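Local coordinates for protein exocyst complex component EXO70 (Saccharomyces cerevisiae, PDB 2B1E) that helps assemble the exocyst, the complex that tethers secretory vesicles to sites of exocytosis in the secretory pathway, at residues G179-T184 / S246-E251; R451-M456 / K515-S520; S301-N306 / G414-M419; M110-Y115 / I191-S196; K153-L158 / T184-G189. All coordinates share one frame; numbering follows the deposited sequence.

Contact 1 of 5, residues G179-T184 / S246-E251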
# COMPACT_ATOMS: atom_id res chain seq x y z
N GLY A 179 8.73 13.52 -5.04
CA GLY A 179 8.63 14.13 -6.36
C GLY A 179 8.21 13.13 -7.41
O GLY A 179 8.05 13.47 -8.58
N MET A 180 8.02 11.88 -6.99
CA MET A 180 7.61 10.83 -7.90
C MET A 180 6.15 11.07 -8.31
O MET A 180 5.71 10.63 -9.38
CB MET A 180 7.75 9.46 -7.23
CG MET A 180 7.73 8.28 -8.19
SD MET A 180 9.19 8.19 -9.25
CE MET A 180 8.70 9.24 -10.60
N ASN A 181 5.42 11.77 -7.45
CA ASN A 181 4.02 12.08 -7.70
C ASN A 181 3.84 13.03 -8.88
O ASN A 181 3.05 12.76 -9.80
CB ASN A 181 3.37 12.68 -6.45
CG ASN A 181 3.45 11.75 -5.25
OD1 ASN A 181 3.02 10.60 -5.32
ND2 ASN A 181 4.01 12.25 -4.15
N SER A 182 4.56 14.15 -8.86
CA SER A 182 4.47 15.12 -9.95
C SER A 182 5.00 14.50 -11.23
O SER A 182 4.36 14.57 -12.28
CB SER A 182 5.29 16.37 -9.62
OG SER A 182 4.73 17.06 -8.51
N TYR A 183 6.18 13.89 -11.14
CA TYR A 183 6.80 13.24 -12.29
C TYR A 183 5.79 12.34 -12.97
O TYR A 183 5.69 12.31 -14.20
CB TYR A 183 8.00 12.40 -11.85
CG TYR A 183 8.81 11.84 -13.00
CD1 TYR A 183 9.92 12.53 -13.51
CD2 TYR A 183 8.46 10.63 -13.59
CE1 TYR A 183 10.66 12.01 -14.58
CE2 TYR A 183 9.19 10.11 -14.66
CZ TYR A 183 10.29 10.80 -15.15
OH TYR A 183 11.01 10.28 -16.19
N THR A 184 5.02 11.62 -12.16
CA THR A 184 4.00 10.71 -12.67
C THR A 184 2.86 11.48 -13.33
O THR A 184 2.44 11.15 -14.44
CB THR A 184 3.39 9.85 -11.55
OG1 THR A 184 4.38 8.91 -11.08
CG2 THR A 184 2.19 9.08 -12.06
N SER A 246 6.24 2.87 -0.61
CA SER A 246 5.90 1.86 -1.59
C SER A 246 4.43 1.96 -2.00
O SER A 246 4.08 1.69 -3.15
CB SER A 246 6.18 0.46 -1.03
OG SER A 246 5.43 0.23 0.14
N PHE A 247 3.58 2.36 -1.07
CA PHE A 247 2.16 2.50 -1.37
C PHE A 247 1.95 3.56 -2.45
O PHE A 247 1.07 3.41 -3.30
CB PHE A 247 1.36 2.88 -0.12
CG PHE A 247 1.26 1.78 0.91
CD1 PHE A 247 0.94 0.48 0.52
CD2 PHE A 247 1.44 2.06 2.26
CE1 PHE A 247 0.80 -0.53 1.48
CE2 PHE A 247 1.30 1.06 3.22
CZ PHE A 247 0.98 -0.24 2.83
N GLU A 248 2.75 4.62 -2.40
CA GLU A 248 2.63 5.69 -3.39
C GLU A 248 3.26 5.29 -4.72
O GLU A 248 2.87 5.80 -5.77
CB GLU A 248 3.30 6.97 -2.87
CG GLU A 248 2.68 7.51 -1.59
CD GLU A 248 3.34 8.80 -1.13
OE1 GLU A 248 3.14 9.17 0.05
OE2 GLU A 248 4.04 9.44 -1.93
N LEU A 249 4.23 4.39 -4.67
CA LEU A 249 4.88 3.91 -5.88
C LEU A 249 3.92 2.96 -6.60
O LEU A 249 3.81 2.99 -7.82
CB LEU A 249 6.18 3.19 -5.55
CG LEU A 249 7.34 4.07 -5.06
CD1 LEU A 249 8.52 3.20 -4.68
CD2 LEU A 249 7.73 5.06 -6.16
N VAL A 250 3.23 2.13 -5.83
CA VAL A 250 2.26 1.20 -6.41
C VAL A 250 1.22 2.01 -7.17
O VAL A 250 0.81 1.64 -8.28
CB VAL A 250 1.56 0.36 -5.32
CG1 VAL A 250 0.39 -0.41 -5.92
CG2 VAL A 250 2.56 -0.61 -4.69
N GLU A 251 0.80 3.12 -6.58
CA GLU A 251 -0.20 4.00 -7.20
C GLU A 251 0.34 4.61 -8.49
O GLU A 251 -0.39 4.79 -9.46
CB GLU A 251 -0.57 5.12 -6.22
CG GLU A 251 -1.48 6.17 -6.82
CD GLU A 251 -1.62 7.39 -5.93
OE1 GLU A 251 -2.21 8.39 -6.40
OE2 GLU A 251 -1.15 7.35 -4.77

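Contact 2 of 5, residues R451-M456 / K515-S520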
# COMPACT_ATOMS: atom_id res chain seq x y z
N ARG A 451 -9.50 -13.05 27.86
CA ARG A 451 -8.56 -14.13 28.14
C ARG A 451 -7.68 -13.75 29.32
O ARG A 451 -7.52 -14.53 30.26
CB ARG A 451 -7.67 -14.41 26.92
CG ARG A 451 -6.58 -15.47 27.16
CD ARG A 451 -5.46 -15.37 26.12
NE ARG A 451 -5.94 -15.65 24.76
CZ ARG A 451 -5.20 -15.49 23.67
NH1 ARG A 451 -3.95 -15.04 23.76
NH2 ARG A 451 -5.70 -15.79 22.47
N TYR A 452 -7.13 -12.54 29.29
CA TYR A 452 -6.25 -12.09 30.36
C TYR A 452 -6.99 -11.61 31.60
O TYR A 452 -6.43 -11.57 32.69
CB TYR A 452 -5.25 -11.05 29.80
CG TYR A 452 -4.35 -11.71 28.78
CD1 TYR A 452 -3.42 -12.68 29.18
CD2 TYR A 452 -4.52 -11.50 27.41
CE1 TYR A 452 -2.71 -13.43 28.25
CE2 TYR A 452 -3.81 -12.24 26.47
CZ TYR A 452 -2.91 -13.21 26.90
OH TYR A 452 -2.23 -13.99 25.97
N ILE A 453 -8.27 -11.27 31.44
CA ILE A 453 -9.07 -10.90 32.60
C ILE A 453 -9.20 -12.26 33.29
O ILE A 453 -9.07 -12.37 34.51
CB ILE A 453 -10.49 -10.42 32.20
CG1 ILE A 453 -10.42 -8.98 31.67
CG2 ILE A 453 -11.44 -10.53 33.39
CD1 ILE A 453 -11.64 -8.57 30.81
N SER A 454 -9.45 -13.29 32.49
CA SER A 454 -9.59 -14.64 33.01
C SER A 454 -8.31 -15.09 33.74
O SER A 454 -8.37 -15.76 34.76
CB SER A 454 -9.94 -15.61 31.87
OG SER A 454 -10.54 -16.79 32.40
N TYR A 455 -7.14 -14.72 33.21
CA TYR A 455 -5.88 -15.05 33.88
C TYR A 455 -5.90 -14.47 35.30
O TYR A 455 -5.51 -15.14 36.26
CB TYR A 455 -4.67 -14.45 33.13
CG TYR A 455 -4.03 -15.36 32.10
CD1 TYR A 455 -4.79 -15.96 31.10
CD2 TYR A 455 -2.65 -15.59 32.10
CE1 TYR A 455 -4.21 -16.75 30.13
CE2 TYR A 455 -2.05 -16.39 31.11
CZ TYR A 455 -2.85 -16.97 30.14
OH TYR A 455 -2.30 -17.78 29.16
N MET A 456 -6.36 -13.23 35.44
CA MET A 456 -6.41 -12.57 36.75
C MET A 456 -7.45 -13.14 37.70
O MET A 456 -7.29 -13.07 38.92
CB MET A 456 -6.66 -11.05 36.60
CG MET A 456 -5.49 -10.26 35.98
SD MET A 456 -5.64 -8.44 36.16
CE MET A 456 -7.17 -8.18 35.34
N LYS A 515 -11.42 -2.46 35.67
CA LYS A 515 -11.56 -2.57 37.12
C LYS A 515 -12.97 -3.01 37.50
O LYS A 515 -13.16 -3.84 38.39
CB LYS A 515 -11.25 -1.23 37.81
CG LYS A 515 -9.79 -0.84 37.77
CD LYS A 515 -9.42 0.06 38.94
CE LYS A 515 -10.18 1.36 38.91
NZ LYS A 515 -9.86 2.18 40.11
N VAL A 516 -13.96 -2.42 36.85
CA VAL A 516 -15.35 -2.78 37.11
C VAL A 516 -15.56 -4.26 36.81
O VAL A 516 -16.18 -4.99 37.59
CB VAL A 516 -16.31 -1.93 36.24
CG1 VAL A 516 -17.73 -2.35 36.45
CG2 VAL A 516 -16.14 -0.46 36.59
N THR A 517 -15.03 -4.72 35.68
CA THR A 517 -15.18 -6.13 35.30
C THR A 517 -14.49 -7.04 36.31
O THR A 517 -15.04 -8.06 36.72
CB THR A 517 -14.60 -6.41 33.91
OG1 THR A 517 -15.26 -5.58 32.95
CG2 THR A 517 -14.82 -7.87 33.52
N LEU A 518 -13.27 -6.67 36.70
CA LEU A 518 -12.55 -7.46 37.69
C LEU A 518 -13.30 -7.48 39.01
O LEU A 518 -13.36 -8.51 39.68
CB LEU A 518 -11.14 -6.90 37.90
CG LEU A 518 -10.08 -7.61 37.06
CD1 LEU A 518 -9.89 -9.04 37.59
CD2 LEU A 518 -10.50 -7.62 35.59
N LYS A 519 -13.85 -6.33 39.40
CA LYS A 519 -14.60 -6.26 40.64
C LYS A 519 -15.82 -7.18 40.57
O LYS A 519 -16.07 -7.96 41.49
CB LYS A 519 -15.08 -4.82 40.91
CG LYS A 519 -16.13 -4.71 42.03
CD LYS A 519 -16.70 -3.29 42.15
CE LYS A 519 -17.79 -3.19 43.22
NZ LYS A 519 -18.30 -1.79 43.40
N SER A 520 -16.57 -7.10 39.48
CA SER A 520 -17.76 -7.94 39.33
C SER A 520 -17.45 -9.43 39.36
O SER A 520 -18.10 -10.19 40.05
CB SER A 520 -18.49 -7.62 38.02
OG SER A 520 -19.14 -6.36 38.09

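Contact 3 of 5, residues S301-N306 / G414-M419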
# COMPACT_ATOMS: atom_id res chain seq x y z
N SER A 301 14.49 -9.64 27.91
CA SER A 301 14.17 -10.90 28.58
C SER A 301 13.35 -10.78 29.86
O SER A 301 12.58 -11.67 30.20
CB SER A 301 15.45 -11.68 28.88
OG SER A 301 16.32 -10.91 29.70
N THR A 302 13.53 -9.67 30.58
CA THR A 302 12.82 -9.46 31.83
C THR A 302 11.55 -8.66 31.59
O THR A 302 11.32 -8.13 30.50
CB THR A 302 13.70 -8.68 32.82
OG1 THR A 302 14.05 -7.42 32.24
CG2 THR A 302 14.96 -9.46 33.12
N ILE A 303 10.70 -8.59 32.61
CA ILE A 303 9.47 -7.82 32.50
C ILE A 303 9.58 -6.68 33.50
O ILE A 303 10.32 -6.78 34.47
CB ILE A 303 8.22 -8.69 32.80
CG1 ILE A 303 8.44 -9.52 34.07
CG2 ILE A 303 7.93 -9.61 31.61
CD1 ILE A 303 7.33 -10.54 34.33
N PRO A 304 8.87 -5.57 33.26
CA PRO A 304 8.93 -4.42 34.16
C PRO A 304 8.44 -4.80 35.56
O PRO A 304 7.46 -5.55 35.69
CB PRO A 304 8.01 -3.40 33.50
CG PRO A 304 8.03 -3.79 32.07
CD PRO A 304 7.97 -5.29 32.13
N SER A 305 9.10 -4.27 36.59
CA SER A 305 8.72 -4.57 37.96
C SER A 305 7.31 -4.06 38.26
O SER A 305 6.61 -4.62 39.11
CB SER A 305 9.71 -3.96 38.96
OG SER A 305 9.66 -2.54 38.96
N ASN A 306 6.89 -3.01 37.57
CA ASN A 306 5.55 -2.48 37.80
C ASN A 306 4.56 -3.11 36.83
O ASN A 306 3.37 -2.79 36.85
CB ASN A 306 5.53 -0.95 37.69
CG ASN A 306 5.84 -0.44 36.29
OD1 ASN A 306 6.20 -1.20 35.39
ND2 ASN A 306 5.69 0.87 36.10
N GLY A 414 -1.44 -11.95 33.74
CA GLY A 414 -2.70 -11.41 33.24
C GLY A 414 -2.72 -9.89 33.34
O GLY A 414 -3.13 -9.19 32.41
N PHE A 415 -2.26 -9.37 34.47
CA PHE A 415 -2.20 -7.93 34.71
C PHE A 415 -1.25 -7.27 33.71
O PHE A 415 -1.59 -6.25 33.09
CB PHE A 415 -1.73 -7.68 36.15
CG PHE A 415 -1.55 -6.22 36.48
CD1 PHE A 415 -2.66 -5.39 36.68
CD2 PHE A 415 -0.27 -5.66 36.59
CE1 PHE A 415 -2.50 -4.03 36.98
CE2 PHE A 415 -0.10 -4.30 36.89
CZ PHE A 415 -1.22 -3.48 37.08
N PHE A 416 -0.06 -7.83 33.58
CA PHE A 416 0.94 -7.31 32.65
C PHE A 416 0.38 -7.19 31.22
O PHE A 416 0.49 -6.13 30.60
CB PHE A 416 2.18 -8.22 32.69
CG PHE A 416 3.24 -7.90 31.67
CD1 PHE A 416 3.78 -6.61 31.56
CD2 PHE A 416 3.73 -8.90 30.84
CE1 PHE A 416 4.79 -6.33 30.64
CE2 PHE A 416 4.75 -8.64 29.91
CZ PHE A 416 5.28 -7.35 29.80
N ILE A 417 -0.25 -8.25 30.71
CA ILE A 417 -0.79 -8.19 29.36
C ILE A 417 -1.90 -7.13 29.25
O ILE A 417 -1.96 -6.37 28.27
CB ILE A 417 -1.36 -9.56 28.90
CG1 ILE A 417 -0.27 -10.64 29.01
CG2 ILE A 417 -1.84 -9.48 27.45
CD1 ILE A 417 1.03 -10.31 28.24
N LEU A 418 -2.77 -7.07 30.25
CA LEU A 418 -3.85 -6.09 30.21
C LEU A 418 -3.32 -4.65 30.26
O LEU A 418 -3.88 -3.77 29.62
CB LEU A 418 -4.84 -6.34 31.35
CG LEU A 418 -5.74 -7.56 31.13
CD1 LEU A 418 -6.42 -7.92 32.43
CD2 LEU A 418 -6.77 -7.30 30.05
N MET A 419 -2.24 -4.41 31.00
CA MET A 419 -1.73 -3.04 31.05
C MET A 419 -1.26 -2.63 29.66
O MET A 419 -1.39 -1.46 29.27
CB MET A 419 -0.58 -2.90 32.06
CG MET A 419 -1.02 -2.84 33.53
SD MET A 419 -2.15 -1.45 33.95
CE MET A 419 -0.99 -0.09 33.89

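Contact 4 of 5, residues M110-Y115 / I191-S196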
# COMPACT_ATOMS: atom_id res chain seq x y z
N MET A 110 -3.07 24.40 -15.58
CA MET A 110 -3.21 24.78 -16.98
C MET A 110 -2.74 23.63 -17.87
O MET A 110 -1.79 22.93 -17.54
CB MET A 110 -2.37 26.02 -17.30
CG MET A 110 -2.78 27.28 -16.58
SD MET A 110 -1.86 28.69 -17.24
CE MET A 110 -0.17 28.23 -16.79
N PRO A 111 -3.41 23.42 -19.01
CA PRO A 111 -3.04 22.35 -19.94
C PRO A 111 -1.68 22.60 -20.58
O PRO A 111 -1.23 23.74 -20.67
CB PRO A 111 -4.16 22.38 -20.97
CG PRO A 111 -5.33 22.91 -20.20
CD PRO A 111 -4.70 24.02 -19.39
N PHE A 112 -1.03 21.54 -21.03
CA PHE A 112 0.26 21.68 -21.68
C PHE A 112 0.07 22.39 -23.01
O PHE A 112 -1.04 22.46 -23.54
CB PHE A 112 0.91 20.31 -21.90
CG PHE A 112 1.30 19.61 -20.64
CD1 PHE A 112 1.28 20.28 -19.41
CD2 PHE A 112 1.72 18.28 -20.67
CE1 PHE A 112 1.68 19.63 -18.24
CE2 PHE A 112 2.12 17.63 -19.50
CZ PHE A 112 2.10 18.31 -18.29
N PRO A 113 1.15 22.95 -23.58
CA PRO A 113 1.00 23.64 -24.86
C PRO A 113 0.64 22.60 -25.92
O PRO A 113 0.95 21.42 -25.77
CB PRO A 113 2.39 24.22 -25.11
CG PRO A 113 2.97 24.36 -23.74
CD PRO A 113 2.51 23.11 -23.05
N TYR A 114 -0.02 23.04 -26.99
CA TYR A 114 -0.39 22.13 -28.07
C TYR A 114 -0.41 22.91 -29.38
O TYR A 114 -0.75 24.09 -29.39
CB TYR A 114 -1.76 21.51 -27.82
CG TYR A 114 -2.06 20.31 -28.69
CD1 TYR A 114 -1.34 19.13 -28.55
CD2 TYR A 114 -3.08 20.36 -29.64
CE1 TYR A 114 -1.62 18.01 -29.35
CE2 TYR A 114 -3.37 19.26 -30.44
CZ TYR A 114 -2.64 18.09 -30.29
OH TYR A 114 -2.94 17.00 -31.07
N TYR A 115 -0.04 22.25 -30.47
CA TYR A 115 -0.01 22.90 -31.78
C TYR A 115 -1.38 23.44 -32.17
O TYR A 115 -2.41 22.86 -31.82
CB TYR A 115 0.46 21.91 -32.85
CG TYR A 115 1.82 21.32 -32.55
CD1 TYR A 115 2.97 22.12 -32.59
CD2 TYR A 115 1.96 19.97 -32.24
CE1 TYR A 115 4.23 21.58 -32.32
CE2 TYR A 115 3.22 19.42 -31.97
CZ TYR A 115 4.35 20.23 -32.02
OH TYR A 115 5.59 19.68 -31.79
N ILE A 191 1.52 11.38 -22.00
CA ILE A 191 1.05 10.16 -22.64
C ILE A 191 -0.30 10.45 -23.30
O ILE A 191 -0.53 10.08 -24.45
CB ILE A 191 0.88 9.01 -21.62
CG1 ILE A 191 2.26 8.44 -21.25
CG2 ILE A 191 -0.04 7.92 -22.19
CD1 ILE A 191 2.24 7.50 -20.05
N ALA A 192 -1.16 11.13 -22.56
CA ALA A 192 -2.49 11.49 -23.03
C ALA A 192 -2.46 12.45 -24.22
O ALA A 192 -3.25 12.30 -25.17
CB ALA A 192 -3.28 12.10 -21.89
N ASN A 193 -1.55 13.42 -24.18
CA ASN A 193 -1.42 14.41 -25.25
C ASN A 193 -0.74 13.87 -26.51
O ASN A 193 -1.01 14.35 -27.61
CB ASN A 193 -0.67 15.64 -24.73
CG ASN A 193 -1.45 16.40 -23.66
OD1 ASN A 193 -0.90 17.25 -22.96
ND2 ASN A 193 -2.74 16.09 -23.53
N GLU A 194 0.17 12.90 -26.36
CA GLU A 194 0.82 12.33 -27.54
C GLU A 194 -0.22 11.49 -28.27
O GLU A 194 -0.22 11.40 -29.49
CB GLU A 194 2.02 11.44 -27.18
CG GLU A 194 3.36 12.18 -27.01
CD GLU A 194 3.57 13.30 -28.01
OE1 GLU A 194 3.00 14.39 -27.78
OE2 GLU A 194 4.28 13.10 -29.02
N LYS A 195 -1.12 10.86 -27.51
CA LYS A 195 -2.18 10.06 -28.10
C LYS A 195 -3.10 10.97 -28.93
O LYS A 195 -3.52 10.60 -30.03
CB LYS A 195 -3.00 9.37 -27.00
CG LYS A 195 -4.25 8.67 -27.51
CD LYS A 195 -3.93 7.55 -28.48
CE LYS A 195 -5.21 6.84 -28.90
NZ LYS A 195 -6.04 6.46 -27.71
N SER A 196 -3.40 12.16 -28.40
CA SER A 196 -4.26 13.09 -29.12
C SER A 196 -3.54 13.57 -30.39
O SER A 196 -4.15 13.70 -31.45
CB SER A 196 -4.61 14.31 -28.25
OG SER A 196 -5.30 13.93 -27.07
O HOH W 1 -2.28 18.80 -20.64
O HOH W 2 -0.22 19.00 -25.62

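Contact 5 of 5, residues K153-L158 / T184-G189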
# COMPACT_ATOMS: atom_id res chain seq x y z
N LYS A 153 13.04 16.72 -22.51
CA LYS A 153 13.56 17.97 -21.95
C LYS A 153 12.59 18.52 -20.92
O LYS A 153 13.00 19.16 -19.94
CB LYS A 153 13.77 19.00 -23.07
CG LYS A 153 14.99 18.73 -23.95
CD LYS A 153 14.99 19.66 -25.16
CE LYS A 153 16.25 19.49 -26.00
NZ LYS A 153 17.46 19.99 -25.29
N CYS A 154 11.30 18.30 -21.13
CA CYS A 154 10.29 18.76 -20.19
C CYS A 154 10.37 17.94 -18.92
O CYS A 154 10.40 18.48 -17.81
CB CYS A 154 8.89 18.62 -20.79
SG CYS A 154 8.59 19.69 -22.20
N MET A 155 10.42 16.62 -19.08
CA MET A 155 10.50 15.72 -17.94
C MET A 155 11.82 15.92 -17.19
O MET A 155 11.95 15.52 -16.03
CB MET A 155 10.37 14.27 -18.41
CG MET A 155 9.03 13.94 -19.06
SD MET A 155 7.60 14.15 -17.97
CE MET A 155 7.96 12.92 -16.74
N ALA A 156 12.79 16.52 -17.86
CA ALA A 156 14.09 16.77 -17.25
C ALA A 156 13.96 17.71 -16.05
O ALA A 156 14.75 17.65 -15.12
CB ALA A 156 15.04 17.37 -18.28
N PHE A 157 12.95 18.57 -16.09
CA PHE A 157 12.70 19.53 -15.01
C PHE A 157 12.21 18.85 -13.73
O PHE A 157 12.36 19.39 -12.64
CB PHE A 157 11.66 20.56 -15.46
CG PHE A 157 12.20 21.59 -16.41
CD1 PHE A 157 13.01 22.62 -15.94
CD2 PHE A 157 11.92 21.53 -17.77
CE1 PHE A 157 13.52 23.58 -16.82
CE2 PHE A 157 12.42 22.48 -18.65
CZ PHE A 157 13.23 23.51 -18.17
N LEU A 158 11.62 17.66 -13.87
CA LEU A 158 11.09 16.92 -12.73
C LEU A 158 12.01 15.79 -12.28
O LEU A 158 11.95 15.35 -11.13
CB LEU A 158 9.72 16.34 -13.09
CG LEU A 158 8.69 17.32 -13.64
CD1 LEU A 158 7.41 16.57 -13.96
CD2 LEU A 158 8.42 18.42 -12.63
N THR A 184 5.02 11.62 -12.16
CA THR A 184 4.00 10.71 -12.67
C THR A 184 2.86 11.48 -13.33
O THR A 184 2.44 11.15 -14.44
CB THR A 184 3.39 9.85 -11.55
OG1 THR A 184 4.38 8.91 -11.08
CG2 THR A 184 2.19 9.08 -12.06
N GLU A 185 2.37 12.51 -12.65
CA GLU A 185 1.28 13.32 -13.19
C GLU A 185 1.69 13.95 -14.51
O GLU A 185 0.89 14.00 -15.45
CB GLU A 185 0.88 14.41 -12.19
CG GLU A 185 -0.45 15.07 -12.52
CD GLU A 185 -0.73 16.28 -11.65
OE1 GLU A 185 -0.49 16.22 -10.43
OE2 GLU A 185 -1.20 17.30 -12.20
N ALA A 186 2.93 14.42 -14.59
CA ALA A 186 3.43 15.04 -15.81
C ALA A 186 3.43 14.01 -16.93
O ALA A 186 2.94 14.26 -18.03
CB ALA A 186 4.84 15.58 -15.59
N LEU A 187 3.99 12.84 -16.64
CA LEU A 187 4.07 11.75 -17.59
C LEU A 187 2.69 11.33 -18.12
O LEU A 187 2.54 10.99 -19.29
CB LEU A 187 4.75 10.55 -16.95
CG LEU A 187 4.83 9.30 -17.82
CD1 LEU A 187 5.50 9.64 -19.16
CD2 LEU A 187 5.61 8.21 -17.09
N LEU A 188 1.69 11.37 -17.25
CA LEU A 188 0.34 11.00 -17.65
C LEU A 188 -0.24 12.01 -18.64
O LEU A 188 -0.95 11.64 -19.58
CB LEU A 188 -0.56 10.88 -16.41
CG LEU A 188 -0.12 9.76 -15.45
CD1 LEU A 188 -0.91 9.83 -14.15
CD2 LEU A 188 -0.31 8.43 -16.13
N GLY A 189 0.09 13.28 -18.44
CA GLY A 189 -0.38 14.32 -19.34
C GLY A 189 0.29 14.19 -20.70
O GLY A 189 -0.34 14.37 -21.74

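Contact 1 of 5, residues G179-T184 / S246-E251
Met180 and Leu249 make the apolar half of this contact between two neighbouring helices, 180-201 and 245-259, in the all-helical rod of Exo70. The Met180 chain crosses Leu249 at about a right angle, and its CG sits 3.8 Å from Leu249 CD2. With CG anti to the backbone N (chi1 -164°), Met180 then bends at its next two torsions, carrying the sulfur away from Leu249, while Leu227 of helix 209-233 touches the methionine side chain.

Nearer the surface Asn181 and Glu248 meet more loosely. Asn181 ND2 is 3.6 Å from Glu248 OE2, without a hydrogen bond, and the amide and carboxylate planes are turned 37° apart. The other carboxylate oxygen, OE1, takes the backbone N-H of Gly176, fixing the group beside the start of helix 180-201. Further in, the hydroxyl of Thr184 has Ser252 OG as one partner. Thr184 OG1 donates to Met180 O at 2.8 Å, from the face opposite the one reached by Thr184 N.

Contact 2 of 5, residues R451-M456 / K515-S520
Ile453 and Leu518 lie closest across the backbones, their CA atoms 7.1 Å apart, where helices 440-473 and 512-537 cross in a helical bundle of the rod. The short segments approach to 10.6 Å between axes and run the same general way, with a crossing angle of -47°. That spacing leaves the join to side chains, and there are no hydrogen bonds across it.

Leu518 pushes its two branches toward the other helix. CD2 meets Ile453 CG2 at 3.8 Å, the two side chains meeting at a slant, while CD1 comes against the CB of Met456. The Met456 side chain passes Leu518 at about a right angle and turns at its last torsion (chi3 -58°), bringing CE round onto the leucine. The resulting distance from Met456 CE to Leu518 CD2, 3.4 Å, is shorter than normal, so the exact position of that methyl is somewhat doubtful. At the outer margin, Ile453 CD1 reaches Thr517 CG2 at 4.2 Å, and the threonine hydroxyl turns back to Ser513 O in its own helix.

Tyr452, behind the interface, packs on Ile417 and Leu418 of helix 410-429. Its hydroxyl bonds Glu384. Tyr452 OH also accepts an N-H from Arg451 NH1 at 3.0 Å, the hydroxyl oxygen lying almost in the guanidinium plane.

Contact 3 of 5, residues S301-N306 / G414-M419
Ile303 and Pro304 press on the outer end of the Phe416 ring, and these apolar touches carry most of the contact. Ile303 sets its CB over one face of the ring and brings its CG2 methyl to 3.7 Å from Phe416 CE2. Pro304 comes in beside it at about a right angle to the phenylalanine side chain, with CD 3.7 Å from Phe416 CE1. Phe416 reaches both because its ring is swung out opposite the main-chain nitrogen (chi1 173°), away from the helix and into the loop. Ala387 of helix 364-391 touches both Ile303 and Phe416, closing the cluster from a third element.

The polar component is slight. Asn306 O lies near the plane of the Phe415 ring, at its edge, 3.8 Å from CE2, so the carbonyl faces ring hydrogens instead of the pi cloud. Met419 CG, one helical turn on, rests over a face of that same ring, offset toward the rim, and Tyr507 meets it obliquely. Pro304 O has a weak hydrogen bond from Arg412 NH2.

Here the loop joining helices 268-299 and 311-323 packs on two consecutive aromatic residues of helix 410-429, within the alpha-helical rod of the EXO70 family.

Contact 4 of 5, residues M110-Y115 / I191-S196
Asn193 meets Phe112 of the loop at the first touching position of the helical segment, and it does so through OD1. This oxygen of Asn193 stands 3.6 Å from Phe112 CD2, with the amide and ring planes nearly perpendicular at 85°. Two waters donate to it. One is also the acceptor for Phe112 N, at 3.0 Å from that nitrogen; the other gives its second hydrogen to Pro113 O at 2.7 Å, though its bond to Asn193 OD1 is weak. A single carboxamide oxygen thus links, through solvent, a backbone N-H and a backbone carbonyl of the loop. The backbone O of Asn193 lies 4.1 Å from Tyr114 CE1.

Next along, Glu194 turns to the inside of the bundle and forms a salt bridge with Arg147, which also bonds the hydroxyl of Tyr115.

Ser196 comes a turn after Ala192, whose O accepts hydrogen bonds from both Ser196 N and Ser196 OG, from opposite faces of the carbonyl plane. Ser196 O is 3.5 Å from Tyr114 OH, but that hydroxyl is hydrogen-bonded to Asp200 farther down the helix. The tyrosine side chain extends from the loop to lie along this flank.

Altogether this is a surface contact made by direct packing and two bridging waters, in which the extended, proline-containing loop between helices 102-108 and 117-132 is draped over helix 180-201 of the helical rod.

Contact 5 of 5, residues K153-L158 / T184-G189
Met155 and Leu158 are the two bumps here, and the small Ala186 is the low spot they share. Met155 lies nearest Ala186 in the backbone, at 7.4 Å between CA atoms, and the alanine CB leaves the low place that both larger side chains enter. Leu158 drives its CD1 branch straight at Ala186 CB, to 3.2 Å. That is tighter than normal carbon contact, so the precise placing of this methyl should be read with caution. The same branch also rests against the backbone of Tyr183, Leu158 CD1 lying 3.8 Å from Tyr183 CA, about a turn back on the helix.

Met155 fills the hollow next to the leucine methyl, the two reaching the alanine CB from directions about a right angle apart. Three successive torsions of similar size and sign (chi1 -63°, chi2 -61°, chi3 -64°) curl its chain, so that SD lies 3.9 Å from Ala186 CB and CE runs on toward Leu187. Met155 CE stops 4.0 Å from Leu187 CB, with the two side chains crossing at about a right angle. Met155 CE is also 3.5 Å from Tyr183 O. No polar bond crosses between the segments; all four touching residues are buried.

Around this seam, Pro102 of helix 102-108 touches Ala186, and Phe190 of helix 180-201 reaches Met155. Helix 180-201 packs against segment 153-158 and, through Leu187 and Thr184, against helix 209-233, where Leu220 and Tyr224 receive them.

Overall arrangement
The five contacts fall into two groups along the elongated, strand-free chain. Contacts 4, 5 and 1 share helix 180-201: contact 5 has its centre about 12 Å from that of contact 4 and about 13 Å from that of contact 1, touches both, and shares Thr184 with contact 1. In sequence, contact 5 is nested inside the loop closed by contact 4, while contact 1 crosses both. Contacts 3 and 2 follow in series and touch where helix 410-429 meets helix 440-473, their centres about 16 Å apart. Between groups, centres lie about 42 to 67 Å apart. Each group is held by local contacts of helices and interhelical loops, and no contact of this set joins the two.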